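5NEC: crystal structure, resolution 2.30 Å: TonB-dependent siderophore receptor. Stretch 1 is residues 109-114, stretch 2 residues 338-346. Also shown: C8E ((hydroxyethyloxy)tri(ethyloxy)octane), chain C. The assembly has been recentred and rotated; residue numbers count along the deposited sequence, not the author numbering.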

# COMPACT_ATOMS: atom_id res chain seq x y z
N ASP A 109 3.50 11.39 4.42
CA ASP A 109 4.49 12.40 4.78
C ASP A 109 5.10 12.17 6.16
O ASP A 109 5.04 13.03 7.03
CB ASP A 109 3.88 13.80 4.69
CG ASP A 109 3.34 14.11 3.31
OD1 ASP A 109 4.15 14.19 2.36
OD2 ASP A 109 2.10 14.27 3.17
N GLY A 110 5.63 10.98 6.36
CA GLY A 110 6.34 10.61 7.58
C GLY A 110 5.53 10.57 8.87
O GLY A 110 6.12 10.57 9.95
N VAL A 111 4.20 10.54 8.79
CA VAL A 111 3.35 10.46 9.98
C VAL A 111 2.36 9.32 9.79
O VAL A 111 1.92 9.09 8.67
CB VAL A 111 2.61 11.79 10.22
CG1 VAL A 111 1.70 11.71 11.45
CG2 VAL A 111 3.61 12.94 10.31
N ARG A 112 2.03 8.61 10.87
CA ARG A 112 1.16 7.41 10.78
C ARG A 112 -0.25 7.80 10.35
O ARG A 112 -0.62 8.97 10.46
CB ARG A 112 1.13 6.61 12.08
CG ARG A 112 1.02 5.08 11.88
CD ARG A 112 0.96 4.28 13.19
NE ARG A 112 2.27 3.84 13.72
CZ ARG A 112 2.66 3.89 15.00
NH1 ARG A 112 1.87 4.37 15.96
NH2 ARG A 112 3.88 3.46 15.32
N ASP A 113 -1.02 6.84 9.83
CA ASP A 113 -2.37 7.13 9.31
C ASP A 113 -3.52 6.33 9.95
O ASP A 113 -3.35 5.17 10.37
CB ASP A 113 -2.36 6.96 7.79
CG ASP A 113 -3.42 7.83 7.08
OD1 ASP A 113 -4.59 7.82 7.52
OD2 ASP A 113 -3.08 8.52 6.08
N THR A 114 -4.67 6.99 10.01
CA THR A 114 -5.93 6.48 10.57
C THR A 114 -6.52 5.33 9.75
O THR A 114 -6.38 4.15 10.10
CB THR A 114 -6.96 7.65 10.73
OG1 THR A 114 -8.08 7.24 11.54
CG2 THR A 114 -7.49 8.20 9.38
N THR A 338 -15.16 3.11 13.40
CA THR A 338 -14.81 4.54 13.41
C THR A 338 -13.49 4.72 14.11
O THR A 338 -13.28 4.14 15.17
CB THR A 338 -15.86 5.43 14.12
OG1 THR A 338 -17.10 5.32 13.43
CG2 THR A 338 -15.45 6.92 14.08
N THR A 339 -12.61 5.52 13.54
CA THR A 339 -11.31 5.77 14.13
C THR A 339 -10.98 7.26 14.09
O THR A 339 -11.24 7.93 13.10
CB THR A 339 -10.19 4.96 13.42
OG1 THR A 339 -10.50 3.57 13.50
CG2 THR A 339 -8.87 5.14 14.10
N THR A 340 -10.40 7.73 15.18
CA THR A 340 -10.00 9.11 15.37
C THR A 340 -8.52 9.02 15.70
O THR A 340 -8.12 8.16 16.47
CB THR A 340 -10.82 9.70 16.53
OG1 THR A 340 -12.18 9.84 16.10
CG2 THR A 340 -10.31 11.04 16.99
N THR A 341 -7.69 9.87 15.09
CA THR A 341 -6.25 9.89 15.36
C THR A 341 -5.80 11.32 15.52
O THR A 341 -6.18 12.18 14.73
CB THR A 341 -5.44 9.20 14.24
OG1 THR A 341 -5.95 7.88 14.02
CG2 THR A 341 -3.95 9.08 14.60
N ALA A 342 -4.98 11.57 16.53
CA ALA A 342 -4.41 12.89 16.77
C ALA A 342 -2.91 12.70 17.00
O ALA A 342 -2.52 11.94 17.89
CB ALA A 342 -5.08 13.53 17.97
N VAL A 343 -2.07 13.37 16.19
CA VAL A 343 -0.60 13.23 16.31
C VAL A 343 0.08 14.59 16.37
O VAL A 343 -0.29 15.52 15.65
CB VAL A 343 -0.00 12.41 15.13
CG1 VAL A 343 1.46 12.07 15.38
CG2 VAL A 343 -0.80 11.14 14.93
N ASN A 344 1.08 14.73 17.24
CA ASN A 344 1.98 15.86 17.19
C ASN A 344 3.43 15.37 17.14
O ASN A 344 3.84 14.58 17.97
CB ASN A 344 1.81 16.83 18.36
CG ASN A 344 2.50 18.16 18.10
OD1 ASN A 344 1.99 19.00 17.38
ND2 ASN A 344 3.70 18.33 18.63
N GLN A 345 4.18 15.89 16.18
CA GLN A 345 5.54 15.46 15.92
C GLN A 345 6.44 16.69 15.84
O GLN A 345 6.23 17.54 14.99
CB GLN A 345 5.55 14.67 14.62
CG GLN A 345 6.65 13.64 14.51
CD GLN A 345 6.38 12.64 13.37
OE1 GLN A 345 5.25 12.17 13.17
NE2 GLN A 345 7.44 12.28 12.64
N THR A 346 7.40 16.81 16.75
CA THR A 346 8.35 17.91 16.76
C THR A 346 9.72 17.37 16.36
O THR A 346 10.22 16.46 17.02
CB THR A 346 8.45 18.54 18.16
OG1 THR A 346 7.16 19.00 18.59
CG2 THR A 346 9.40 19.72 18.14
C1 C8E C . -2.36 14.21 21.75
C2 C8E C . -1.92 14.83 20.44
C3 C8E C . -2.81 16.01 20.01
C4 C8E C . -2.53 16.45 18.56
C5 C8E C . -3.21 17.78 18.18
C6 C8E C . -3.84 17.77 16.78
C7 C8E C . -4.25 19.17 16.31
C8 C8E C . -5.09 19.19 15.05

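Residues 338-346 form an unbroken strand that extends in both directions beyond the segment, with phi and psi in the β region throughout. The segment 109-114 is far less regular: it is mostly loop or turn, and the backbone turns through Asp109 and Gly110, both with positive phi, before becoming extended from Val111 onward. The touching parts run in nearly opposite directions, their end-to-end vectors lying 159° apart, but they do not pair as neighbouring strands of a sheet. The CA atoms of Val111 and Val343 are 8.0 Å apart, and those of Thr114 and Thr341 are 5.9 Å apart. No hydrogen bond joins backbone to backbone, so the contact is made chiefly by side chains that fill the space between the chains.

The alternation of the long strand decides which residues take part. Thr339, Thr341, Val343 and Gln345 direct their CA-to-CB bonds toward the first segment, whereas Thr338, Thr340 and Asn344 direct theirs away. On the latter side of the strand, the backbone carbonyls also meet the detergent C8E, whose atom C4 lies 3.8 Å from Val343 O.

From the first segment, Val111 and Thr114 point toward the strand and contribute the most covered area. Val111, with chi1 in the t well, sets its CG1 4.0 Å from CG1 of Val343, also t. These two buried, branched aliphatic side chains pack without polar groups needing partners. The other methyl of Val111, CG2, lies beside the amide end of Gln345, whose long side chain extends across the gap toward Val111 and Gly110.

Gly110 has a positive phi of 65°, a conformation that favours glycine, and its contribution here comes from its backbone.

At the other end, Thr114 meets two threonines. Its hydroxyl OG1 donates a weak hydrogen bond to OG1 of Thr341 at 3.3 Å, and the same OG1 atom lies 3.4 Å from the methyl CG2 of Thr339. Thr341 OG1 is also hydrogen-bonded elsewhere in the structure. Threonine suits this partly exposed end because its β-carbon carries both a hydroxyl and a methyl, allowing polar and van der Waals contacts close to the backbone.

Between these two anchor points, Asp113 points away from the strand, while Arg112 starts sideways and its end leads away; neither makes a close contact with it. The interface is small, burying 291 Å² in total, and combines an apolar valine pair beside Gln345 with a threonine cluster held by a single weak hydrogen bond.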